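Local coordinates for UDP-glucose 4-epimerase (PDB 4WOK), which probably interconverts UDP-glucose and UDP-galactose, using a bound NAD as the cofactor for inverting C4 of the sugar, at residues Asn12-Val17 with Lys29-Gln34; Val89-Ser92 with Lys98-Arg101; Leu110-Arg115 with Ala163-Ala168; Ile201-Met206 with Asp213-Tyr218; Ala304-Ala307 with Gly311-Thr314. The protein carries 2 engineered substitutions. All blocks are in the same frame, centred on the assembly; numbering follows the deposited sequence.

Four of the five contacts are local closures, and all five follow one another along the chain; none nests in or crosses another. Interaction 1 closes the first beta-alpha unit of the Rossmann fold, strand 13-17 to helix 22-33. Interaction 2 joins the short helix 89-94 to the start of helix 96-116. Near the far end of that same helix, interaction 3 closes the widest loop, 47 residues, onto helix 150-169. Interactions 1 and 3 also meet, V17 CG2 packing on L110 CD1 at 4.1 Å. Interaction 4, across the chain's centre from interactions 1 and 3, folds helix 200-209 back on strand 215-218, and interaction 5 ends helix 304-310.

Interaction 1 of 5, residues Asn12-Val17 with Lys29-Gln34; sequences NNVLVV and KLLAGQ
V14 and L31 bring their CA atoms to 8.0 Å, the closest CA pair between 12-17 and 29-34, strand 13-17 against the C-terminal part of helix 22-33. These are the first two elements of the Rossmann fold: the helix covers a face of the parallel sheet before the chain returns as strand 37-42, completing a beta-alpha-beta crossover. The touching surface is small, entirely apolar and buried. V14 and V16, two residues apart on the strand, both point their CB toward the helix, and L31 comes down between them. Its fork meets V14 almost at a right angle, while it meets V16 tip to tip. V14 holds CG1 anti to the backbone N (chi1 172°), which presents that methyl to L31 CD1 at 3.7 Å; V16 uses its other branch, CG2. Around the trio, I81 of strand 79-82 touches both V14 and L31, and V244 of helix 236-251 lies against L31, extending the packing to the next strand and to a later helix. V16 also touches residues of the probable GxGxxG motif of the dinucleotide site, its side chain about 9 Å from the bound NAD. The tightest touch is L31 CD1 on V16 CG2, 3.5 Å.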
# COMPACT_ATOMS: atom_id res chain seq x y z
N ASN A 12 14.54 -10.54 -17.10
CA ASN A 12 14.07 -9.30 -16.52
C ASN A 12 12.56 -9.30 -16.25
O ASN A 12 12.00 -8.24 -16.01
CB ASN A 12 14.46 -8.11 -17.42
CG ASN A 12 13.64 -8.04 -18.70
OD1 ASN A 12 13.20 -9.07 -19.22
ND2 ASN A 12 13.44 -6.82 -19.21
N ASN A 13 11.92 -10.47 -16.28
CA ASN A 13 10.51 -10.55 -15.85
C ASN A 13 10.38 -10.34 -14.35
O ASN A 13 11.12 -10.94 -13.57
CB ASN A 13 9.88 -11.89 -16.23
CG ASN A 13 9.74 -12.07 -17.73
OD1 ASN A 13 9.47 -11.12 -18.47
ND2 ASN A 13 9.91 -13.31 -18.19
N VAL A 14 9.44 -9.49 -13.94
CA VAL A 14 9.14 -9.30 -12.54
C VAL A 14 7.65 -9.58 -12.38
O VAL A 14 6.83 -8.99 -13.06
CB VAL A 14 9.50 -7.89 -12.05
CG1 VAL A 14 8.99 -7.64 -10.63
CG2 VAL A 14 11.03 -7.72 -12.10
N LEU A 15 7.32 -10.54 -11.53
CA LEU A 15 5.93 -10.92 -11.34
C LEU A 15 5.27 -9.98 -10.33
O LEU A 15 5.68 -9.91 -9.17
CB LEU A 15 5.82 -12.38 -10.88
CG LEU A 15 4.38 -12.90 -10.78
CD1 LEU A 15 3.81 -13.06 -12.19
CD2 LEU A 15 4.38 -14.24 -10.03
N VAL A 16 4.28 -9.25 -10.78
CA VAL A 16 3.59 -8.29 -9.92
C VAL A 16 2.22 -8.86 -9.58
O VAL A 16 1.26 -8.75 -10.35
CB VAL A 16 3.46 -6.92 -10.58
CG1 VAL A 16 2.91 -5.91 -9.58
CG2 VAL A 16 4.84 -6.45 -11.10
N VAL A 17 2.16 -9.50 -8.43
CA VAL A 17 0.96 -10.14 -7.96
C VAL A 17 0.05 -9.07 -7.33
O VAL A 17 0.48 -8.35 -6.44
CB VAL A 17 1.33 -11.24 -6.95
CG1 VAL A 17 0.10 -11.95 -6.51
CG2 VAL A 17 2.29 -12.25 -7.61
N LYS A 29 4.08 0.08 -13.96
CA LYS A 29 4.49 1.20 -14.81
C LYS A 29 5.95 1.57 -14.54
O LYS A 29 6.74 1.77 -15.48
CB LYS A 29 3.58 2.41 -14.58
CG LYS A 29 3.98 3.68 -15.34
CD LYS A 29 2.92 4.77 -15.17
CE LYS A 29 3.10 5.92 -16.16
NZ LYS A 29 4.18 6.85 -15.75
N LEU A 30 6.31 1.66 -13.27
CA LEU A 30 7.66 2.07 -12.91
C LEU A 30 8.67 1.01 -13.31
O LEU A 30 9.74 1.33 -13.85
CB LEU A 30 7.78 2.35 -11.41
CG LEU A 30 9.10 3.06 -11.11
CD1 LEU A 30 8.96 4.55 -11.34
CD2 LEU A 30 9.60 2.77 -9.72
N LEU A 31 8.34 -0.25 -13.05
CA LEU A 31 9.24 -1.34 -13.42
C LEU A 31 9.59 -1.25 -14.89
O LEU A 31 10.75 -1.37 -15.27
CB LEU A 31 8.60 -2.71 -13.10
CG LEU A 31 8.67 -3.16 -11.64
CD1 LEU A 31 7.61 -4.25 -11.32
CD2 LEU A 31 10.06 -3.67 -11.30
N ALA A 32 8.57 -1.05 -15.72
CA ALA A 32 8.75 -0.98 -17.17
C ALA A 32 9.61 0.21 -17.57
O ALA A 32 10.37 0.14 -18.54
CB ALA A 32 7.41 -0.93 -17.89
N GLY A 33 9.50 1.29 -16.81
CA GLY A 33 10.33 2.46 -17.05
C GLY A 33 11.80 2.18 -16.74
O GLY A 33 12.69 2.82 -17.31
N GLN A 34 12.05 1.24 -15.84
CA GLN A 34 13.43 0.93 -15.49
C GLN A 34 13.95 -0.28 -16.26
O GLN A 34 15.03 -0.81 -15.97
CB GLN A 34 13.57 0.74 -13.98
CG GLN A 34 13.35 2.04 -13.21
CD GLN A 34 13.51 1.91 -11.71
OE1 GLN A 34 14.14 0.97 -11.22
NE2 GLN A 34 12.94 2.85 -10.96

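Interaction 2 of 5, residues Val89-Ser92 with Lys98-Arg101; sequences VGES and KYYR
The ring of Y99 carries S92 on one face: S92 CB sits over the middle, 3.6 Å from the ring centroid and only 7° off the normal, a CH-pi contact. At the ring's edge, near its plane, stands the carboxylate of E91, itself turned 81° from the ring, so the two flat groups are nearly perpendicular. Y99 OH donates to E91 OE1 at 2.5 Å, reaching it on the anti side and close to the carboxylate plane. The second oxygen is taken from the syn side by K98, whose NZ forms a salt bridge with E91 OE2 at 2.6 Å. Both long chains run extended and cross at about a right angle; E91, with CG anti to its backbone N (chi1 -165°), stretches far enough for its carboxylate to reach both Y99 OH and K98 NZ. A water completes the network, donating a hydrogen bond to E91 OE1 (3.0 Å) and accepting one from K98 NZ (2.7 Å). S92 is steadied from its own helix: OG donates to V89 O at 2.8 Å, in the carbonyl plane and on a lone pair. The contact folds the short helix 89-94 against the first turns of helix 96-116, with P150 of helix 150-169 beside S92. Y99 OH has a further partner in the amide of Y88, so this hydroxyl both donates and accepts. With a lysine, a phenol and a water sharing its two oxygens, E91 is probably held as an anion in a fixed rotation, and Y99 is fixed at its hydroxyl as well as over its face.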
# COMPACT_ATOMS: atom_id res chain seq x y z
N VAL A 89 -9.75 -2.23 6.80
CA VAL A 89 -9.81 -2.43 8.22
C VAL A 89 -11.23 -2.74 8.68
O VAL A 89 -11.42 -3.79 9.32
CB VAL A 89 -9.26 -1.22 9.00
CG1 VAL A 89 -9.64 -1.33 10.47
CG2 VAL A 89 -7.75 -1.17 8.88
N GLY A 90 -12.24 -1.91 8.36
CA GLY A 90 -13.49 -2.23 9.03
C GLY A 90 -14.09 -3.53 8.53
O GLY A 90 -14.72 -4.27 9.28
N GLU A 91 -13.86 -3.82 7.25
CA GLU A 91 -14.33 -5.08 6.70
C GLU A 91 -13.71 -6.25 7.47
O GLU A 91 -14.36 -7.27 7.65
CB GLU A 91 -14.01 -5.18 5.21
CG GLU A 91 -14.77 -6.28 4.49
CD GLU A 91 -14.19 -6.58 3.13
OE1 GLU A 91 -13.00 -6.29 2.91
OE2 GLU A 91 -14.94 -7.13 2.28
N SER A 92 -12.47 -6.09 7.95
CA SER A 92 -11.74 -7.20 8.60
C SER A 92 -12.31 -7.57 9.98
O SER A 92 -12.26 -8.74 10.37
CB SER A 92 -10.23 -6.90 8.71
OG SER A 92 -9.92 -6.07 9.83
N LYS A 98 -12.56 -13.62 5.56
CA LYS A 98 -12.03 -13.13 4.29
C LYS A 98 -10.56 -12.77 4.40
O LYS A 98 -9.77 -13.06 3.49
CB LYS A 98 -12.83 -11.91 3.83
CG LYS A 98 -12.29 -11.28 2.54
CD LYS A 98 -13.29 -10.23 2.03
CE LYS A 98 -12.77 -9.51 0.79
NZ LYS A 98 -13.74 -8.45 0.36
N TYR A 99 -10.18 -12.16 5.51
CA TYR A 99 -8.81 -11.68 5.65
C TYR A 99 -7.84 -12.84 5.98
O TYR A 99 -6.76 -12.91 5.40
CB TYR A 99 -8.74 -10.54 6.68
CG TYR A 99 -9.28 -9.28 6.05
CD1 TYR A 99 -10.64 -9.14 5.80
CD2 TYR A 99 -8.43 -8.28 5.59
CE1 TYR A 99 -11.14 -8.02 5.16
CE2 TYR A 99 -8.92 -7.15 4.95
CZ TYR A 99 -10.28 -7.03 4.74
OH TYR A 99 -10.79 -5.92 4.10
N TYR A 100 -8.22 -13.75 6.86
CA TYR A 100 -7.35 -14.92 7.09
C TYR A 100 -7.22 -15.75 5.82
O TYR A 100 -6.14 -16.24 5.52
CB TYR A 100 -7.87 -15.79 8.25
CG TYR A 100 -7.56 -15.25 9.63
CD1 TYR A 100 -6.34 -15.51 10.24
CD2 TYR A 100 -8.49 -14.47 10.33
CE1 TYR A 100 -6.05 -15.02 11.50
CE2 TYR A 100 -8.20 -13.97 11.59
CZ TYR A 100 -6.97 -14.25 12.16
OH TYR A 100 -6.65 -13.77 13.41
N ARG A 101 -8.29 -15.88 5.05
CA ARG A 101 -8.22 -16.69 3.83
C ARG A 101 -7.32 -16.04 2.77
O ARG A 101 -6.39 -16.67 2.26
CB ARG A 101 -9.61 -16.92 3.24
CG ARG A 101 -9.60 -17.54 1.85
CD ARG A 101 -11.01 -17.78 1.31
NE ARG A 101 -11.01 -18.36 -0.03
CZ ARG A 101 -10.97 -19.67 -0.27
NH1 ARG A 101 -10.93 -20.53 0.74
NH2 ARG A 101 -10.97 -20.12 -1.52
O HOH W 1 -11.86 -6.46 0.17

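Interaction 3 of 5, residues Leu110-Arg115 with Ala163-Ala168; sequences LLDACR and ADYAVA
Y165 reaches across from helix 150-169 and puts its hydroxyl on D112 of helix 96-116, Y165 OH donating to D112 OD1 at 2.6 Å. The carboxylate oxygen lies at the ring's edge, in plane, yet the hydroxyl arrives 36° above the carboxylate plane, the two planes being 31° apart. R115, one turn on from D112, shares the same oxygen. Its CG stands between the backbone N and the carbonyl carbon (chi1 71°), and from there the chain runs extended to NE. The guanidinium then grips D112 side-on: NE donates to D112 OD1 at 2.8 Å, a salt bridge, and NH2 to that same atom at 3.2 Å. D112 OD1 thus receives three donors, which should fix the carboxylate's rotation. L111 CD1 lies over one face of the ring, offset toward the rim, and on that same face L111 CB comes in past the rim, 3.6 Å from Y165 CD2. R115 CD meets the same ring at Y165 CE2, 3.8 Å away. Outside the pair, Q108 shares the tyrosine hydroxyl and Y169 makes an edge-to-face contact with Y165 and a cation-pi contact with R115. The segment axes pass 11.4 Å apart and run nearly parallel, a wide spacing that one large tyrosine spans. Side-by-side parallel helices, each leading into a strand (121-125 and 172-177) of the parallel sheet, belong to the successive beta-alpha-beta units of the Rossmann fold.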
# COMPACT_ATOMS: atom_id res chain seq x y z
N LEU A 110 1.27 -18.34 -2.27
CA LEU A 110 2.29 -17.64 -3.06
C LEU A 110 3.69 -18.06 -2.65
O LEU A 110 4.56 -18.29 -3.50
CB LEU A 110 2.13 -16.13 -2.94
CG LEU A 110 3.25 -15.32 -3.60
CD1 LEU A 110 3.19 -15.38 -5.12
CD2 LEU A 110 3.21 -13.87 -3.12
N LEU A 111 3.93 -18.17 -1.34
CA LEU A 111 5.27 -18.52 -0.88
C LEU A 111 5.59 -19.96 -1.23
O LEU A 111 6.74 -20.29 -1.55
CB LEU A 111 5.42 -18.27 0.62
CG LEU A 111 5.27 -16.80 1.05
CD1 LEU A 111 5.57 -16.72 2.52
CD2 LEU A 111 6.24 -15.87 0.27
N ASP A 112 4.59 -20.84 -1.18
CA ASP A 112 4.85 -22.22 -1.63
C ASP A 112 5.20 -22.25 -3.12
O ASP A 112 6.12 -22.94 -3.53
CB ASP A 112 3.64 -23.13 -1.35
CG ASP A 112 3.52 -23.50 0.12
OD1 ASP A 112 4.53 -23.46 0.84
OD2 ASP A 112 2.40 -23.85 0.57
N ALA A 113 4.46 -21.49 -3.94
CA ALA A 113 4.75 -21.43 -5.37
C ALA A 113 6.18 -20.95 -5.61
O ALA A 113 6.89 -21.47 -6.48
CB ALA A 113 3.77 -20.51 -6.06
N CYS A 114 6.59 -19.94 -4.85
CA CYS A 114 7.97 -19.45 -4.93
C CYS A 114 9.00 -20.54 -4.62
O CYS A 114 9.90 -20.79 -5.43
CB CYS A 114 8.18 -18.27 -3.99
SG CYS A 114 7.40 -16.73 -4.54
N ARG A 115 8.88 -21.17 -3.45
CA ARG A 115 9.91 -22.14 -3.06
C ARG A 115 9.91 -23.34 -3.99
O ARG A 115 10.98 -23.92 -4.26
CB ARG A 115 9.75 -22.59 -1.60
CG ARG A 115 8.53 -23.51 -1.34
CD ARG A 115 8.36 -23.80 0.14
NE ARG A 115 7.10 -24.49 0.43
CZ ARG A 115 6.98 -25.81 0.51
NH1 ARG A 115 8.04 -26.58 0.34
NH2 ARG A 115 5.80 -26.36 0.77
N ALA A 163 9.53 -14.88 7.41
CA ALA A 163 10.72 -15.20 8.20
C ALA A 163 10.91 -16.71 8.31
O ALA A 163 12.02 -17.21 8.16
CB ALA A 163 10.63 -14.57 9.58
N ASP A 164 9.82 -17.43 8.55
CA ASP A 164 9.88 -18.89 8.69
C ASP A 164 10.26 -19.59 7.39
O ASP A 164 10.98 -20.59 7.42
CB ASP A 164 8.55 -19.46 9.17
CG ASP A 164 8.24 -19.08 10.61
OD1 ASP A 164 9.18 -18.73 11.34
OD2 ASP A 164 7.05 -19.14 10.99
N TYR A 165 9.75 -19.09 6.27
CA TYR A 165 10.09 -19.63 4.96
C TYR A 165 11.54 -19.31 4.59
O TYR A 165 12.21 -20.08 3.89
CB TYR A 165 9.12 -19.10 3.91
CG TYR A 165 7.90 -19.99 3.73
CD1 TYR A 165 7.10 -20.33 4.82
CD2 TYR A 165 7.55 -20.47 2.47
CE1 TYR A 165 5.98 -21.14 4.66
CE2 TYR A 165 6.42 -21.28 2.30
CZ TYR A 165 5.64 -21.61 3.40
OH TYR A 165 4.53 -22.41 3.26
N ALA A 166 12.04 -18.18 5.07
CA ALA A 166 13.45 -17.87 4.88
C ALA A 166 14.32 -18.89 5.62
O ALA A 166 15.30 -19.40 5.08
CB ALA A 166 13.77 -16.46 5.35
N VAL A 167 13.96 -19.16 6.87
CA VAL A 167 14.69 -20.15 7.66
C VAL A 167 14.67 -21.51 6.98
O VAL A 167 15.70 -22.15 6.81
CB VAL A 167 14.12 -20.28 9.09
CG1 VAL A 167 14.67 -21.55 9.76
CG2 VAL A 167 14.45 -19.06 9.92
N ALA A 168 13.49 -21.94 6.56
CA ALA A 168 13.33 -23.31 6.08
C ALA A 168 13.77 -23.51 4.64
O ALA A 168 14.27 -24.58 4.28
CB ALA A 168 11.90 -23.73 6.23

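Interaction 4 of 5, residues Ile201-Met206 with Asp213-Tyr218; sequences IPRAMM and DVLEVY
L215 sets its CG anti to the backbone N (chi1 177°) and thereby drops its fork onto helix 200-209, where R203 bends to meet it. R203 leaves the helix with CG anti to the carbonyl carbon and then folds at chi3 (55°), which swings the guanidinium over the leucine instead of out along the chain. L215 CD1 lies 3.3 Å above the guanidinium plane, offset toward the rim, with R203 NH2 as its nearest atom at 3.5 Å; the two side chains cross at about a right angle. The other methyl, CD2, rests on the helix itself, 3.9 Å from A204 CB. Polar matters are settled around the guanidinium's edge. A water in its plane accepts from R203 NH2 at 3.2 Å and donates a hydrogen bond to V214 O at 3.0 Å, bridging the R203 side chain to the backbone just before strand 215-218. E216 turns its carboxylate to R289 of strand 286-289 in a salt bridge. I276 of helix 269-280 packs on A204, extending the apolar side of the contact. Segment axes approach to 8.9 Å at 133°, so the strand runs back obliquely over the helix. Strand 215-218 pairs in parallel with strand 286-289. The side chain of R203 lies about 8 Å from the zinc ion, held by E192, H194, E197 and H199. This helix-and-strand packing belongs to the part of the epimerase fold beyond the NAD-binding sheet, probably the smaller substrate-binding domain of this family.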
# COMPACT_ATOMS: atom_id res chain seq x y z
N ILE A 201 -8.51 10.46 1.61
CA ILE A 201 -8.32 11.52 0.64
C ILE A 201 -9.25 11.36 -0.59
O ILE A 201 -9.87 12.34 -1.03
CB ILE A 201 -6.86 11.63 0.20
CG1 ILE A 201 -6.00 12.03 1.41
CG2 ILE A 201 -6.73 12.62 -0.92
CD1 ILE A 201 -4.52 12.17 1.12
N PRO A 202 -9.38 10.13 -1.11
CA PRO A 202 -10.41 9.96 -2.14
C PRO A 202 -11.82 10.31 -1.70
O PRO A 202 -12.54 10.93 -2.48
CB PRO A 202 -10.32 8.47 -2.47
CG PRO A 202 -8.85 8.19 -2.30
CD PRO A 202 -8.48 8.96 -1.06
N ARG A 203 -12.22 9.91 -0.49
CA ARG A 203 -13.55 10.24 -0.00
C ARG A 203 -13.72 11.76 0.12
O ARG A 203 -14.75 12.32 -0.29
CB ARG A 203 -13.82 9.55 1.33
CG ARG A 203 -14.08 8.04 1.20
CD ARG A 203 -14.36 7.39 2.55
NE ARG A 203 -15.45 8.04 3.27
CZ ARG A 203 -15.32 8.62 4.47
NH1 ARG A 203 -14.13 8.63 5.07
NH2 ARG A 203 -16.37 9.19 5.05
N ALA A 204 -12.71 12.43 0.65
CA ALA A 204 -12.81 13.88 0.82
C ALA A 204 -12.97 14.57 -0.54
O ALA A 204 -13.74 15.52 -0.69
CB ALA A 204 -11.60 14.43 1.56
N MET A 205 -12.25 14.06 -1.55
CA MET A 205 -12.32 14.63 -2.89
C MET A 205 -13.66 14.35 -3.56
O MET A 205 -14.25 15.24 -4.20
CB MET A 205 -11.18 14.10 -3.76
CG MET A 205 -9.85 14.67 -3.38
SD MET A 205 -8.47 14.00 -4.32
CE MET A 205 -7.17 15.08 -3.71
N MET A 206 -14.13 13.13 -3.42
CA MET A 206 -15.43 12.76 -3.95
C MET A 206 -16.51 13.65 -3.35
O MET A 206 -17.41 14.09 -4.06
CB MET A 206 -15.74 11.29 -3.66
CG MET A 206 -14.87 10.31 -4.47
SD MET A 206 -14.97 8.63 -3.83
CE MET A 206 -16.67 8.22 -4.23
N ASP A 213 -22.15 12.89 -0.68
CA ASP A 213 -22.90 14.01 -0.11
C ASP A 213 -22.13 14.71 1.00
O ASP A 213 -22.16 15.94 1.10
CB ASP A 213 -24.25 13.52 0.42
CG ASP A 213 -25.27 13.30 -0.68
OD1 ASP A 213 -25.50 14.25 -1.47
OD2 ASP A 213 -25.83 12.19 -0.77
N VAL A 214 -21.49 13.93 1.86
CA VAL A 214 -20.77 14.48 3.00
C VAL A 214 -19.49 13.72 3.28
O VAL A 214 -19.31 12.59 2.81
CB VAL A 214 -21.64 14.48 4.31
CG1 VAL A 214 -22.91 15.24 4.11
CG2 VAL A 214 -21.94 13.05 4.75
N LEU A 215 -18.59 14.34 4.02
CA LEU A 215 -17.47 13.61 4.59
C LEU A 215 -17.61 13.67 6.10
O LEU A 215 -17.44 14.73 6.71
CB LEU A 215 -16.12 14.19 4.15
CG LEU A 215 -14.92 13.49 4.79
CD1 LEU A 215 -14.63 12.12 4.13
CD2 LEU A 215 -13.68 14.36 4.80
N GLU A 216 -17.98 12.55 6.70
CA GLU A 216 -18.06 12.47 8.14
C GLU A 216 -16.65 12.40 8.71
O GLU A 216 -15.85 11.55 8.32
CB GLU A 216 -18.90 11.27 8.59
CG GLU A 216 -20.40 11.54 8.55
CD GLU A 216 -21.23 10.36 9.05
OE1 GLU A 216 -20.76 9.20 8.90
OE2 GLU A 216 -22.34 10.59 9.58
N VAL A 217 -16.34 13.31 9.63
CA VAL A 217 -15.03 13.37 10.26
C VAL A 217 -15.21 13.20 11.76
O VAL A 217 -15.96 13.95 12.38
CB VAL A 217 -14.30 14.70 9.97
CG1 VAL A 217 -13.08 14.85 10.86
CG2 VAL A 217 -13.93 14.79 8.50
N TYR A 218 -14.54 12.21 12.34
CA TYR A 218 -14.78 11.87 13.74
C TYR A 218 -13.78 12.53 14.69
O TYR A 218 -12.72 11.98 14.99
CB TYR A 218 -14.77 10.34 13.90
CG TYR A 218 -16.02 9.71 13.31
CD1 TYR A 218 -17.19 9.65 14.06
CD2 TYR A 218 -16.04 9.23 12.01
CE1 TYR A 218 -18.35 9.10 13.54
CE2 TYR A 218 -17.20 8.68 11.47
CZ TYR A 218 -18.35 8.62 12.25
OH TYR A 218 -19.52 8.08 11.75
O HOH W 2 -19.33 9.92 4.11

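Interaction 5 of 5, residues Ala304-Ala307 with Gly311-Thr314; sequences ALAA and GFHT
The C-terminal end of helix 304-310 is where A306 and A307 meet G311 and F312, the chain leaving the helix at a glycine of positive phi. G311 N still donates to A307 O at 3.0 Å, the last bond of helical spacing, weak and bent to 122° at the hydrogen. G311 itself sits in the left-handed helical region, which turns the backbone away from the helix axis and brings the next amide onto a carbonyl of the last turns: F312 N donates to A306 O at 3.3 Å, weak but nearly straight, 169°. This bond links residues six apart in sequence, against four in a regular alpha helix. Two CA-H...O contacts join them, from G311 CA to A307 O at 3.1 Å and from A307 CA to F312 O at 3.4 Å, so the backbone of A307 is met by both G311 and F312. A helix end of this kind, with a left-handed glycine just past the last helical residue, lets the chain turn off across the helix end into the loop toward helix 319-326. Side chains then fill in around it. F312 holds CG anti to the backbone N (chi1 172°), which carries its ring off toward R241, A242 and L245 of helix 236-251; A306 CB meets that ring at its edge, 4.2 Å from CD2. On A306, V259 of strand 257-260 adds another apolar neighbour. H313 leans back over the helix end, and its NE2 comes 3.9 Å from A307 CB, while its carbonyl accepts from R241 NH1.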
# COMPACT_ATOMS: atom_id res chain seq x y z
N ALA A 304 13.71 6.38 8.66
CA ALA A 304 15.18 6.41 8.68
C ALA A 304 15.81 5.10 8.22
O ALA A 304 16.79 5.12 7.48
CB ALA A 304 15.68 6.77 10.07
N LEU A 305 15.25 3.97 8.63
CA LEU A 305 15.83 2.68 8.29
C LEU A 305 15.79 2.41 6.79
O LEU A 305 16.75 1.90 6.22
CB LEU A 305 15.13 1.54 9.04
CG LEU A 305 15.87 0.21 8.91
CD1 LEU A 305 17.31 0.32 9.44
CD2 LEU A 305 15.11 -0.93 9.61
N ALA A 306 14.68 2.76 6.15
CA ALA A 306 14.57 2.64 4.70
C ALA A 306 15.60 3.51 3.98
O ALA A 306 16.15 3.10 2.96
CB ALA A 306 13.16 3.01 4.24
N ALA A 307 15.86 4.71 4.51
CA ALA A 307 16.90 5.57 3.95
C ALA A 307 18.26 4.90 4.04
O ALA A 307 19.03 4.89 3.08
CB ALA A 307 16.93 6.92 4.67
N GLY A 311 18.45 3.30 0.58
CA GLY A 311 18.75 4.60 0.01
C GLY A 311 17.47 5.28 -0.45
O GLY A 311 17.48 6.03 -1.43
N PHE A 312 16.37 5.02 0.25
CA PHE A 312 15.05 5.52 -0.17
C PHE A 312 14.59 6.78 0.56
O PHE A 312 14.53 6.81 1.79
CB PHE A 312 13.99 4.44 0.02
CG PHE A 312 12.58 4.93 -0.20
CD1 PHE A 312 12.11 5.17 -1.47
CD2 PHE A 312 11.74 5.16 0.87
CE1 PHE A 312 10.81 5.63 -1.68
CE2 PHE A 312 10.44 5.62 0.67
CZ PHE A 312 9.99 5.86 -0.60
N HIS A 313 14.25 7.82 -0.21
CA HIS A 313 13.57 9.01 0.29
C HIS A 313 12.35 9.28 -0.57
O HIS A 313 12.40 9.07 -1.78
CB HIS A 313 14.50 10.24 0.27
CG HIS A 313 15.85 9.98 0.84
ND1 HIS A 313 16.88 9.44 0.11
CD2 HIS A 313 16.34 10.17 2.09
CE1 HIS A 313 17.95 9.31 0.88
NE2 HIS A 313 17.65 9.74 2.09
N THR A 314 11.26 9.75 0.03
CA THR A 314 10.12 10.17 -0.77
C THR A 314 10.47 11.44 -1.53
O THR A 314 11.16 12.31 -1.00
CB THR A 314 8.87 10.44 0.10
OG1 THR A 314 9.20 11.30 1.19
CG2 THR A 314 8.31 9.14 0.64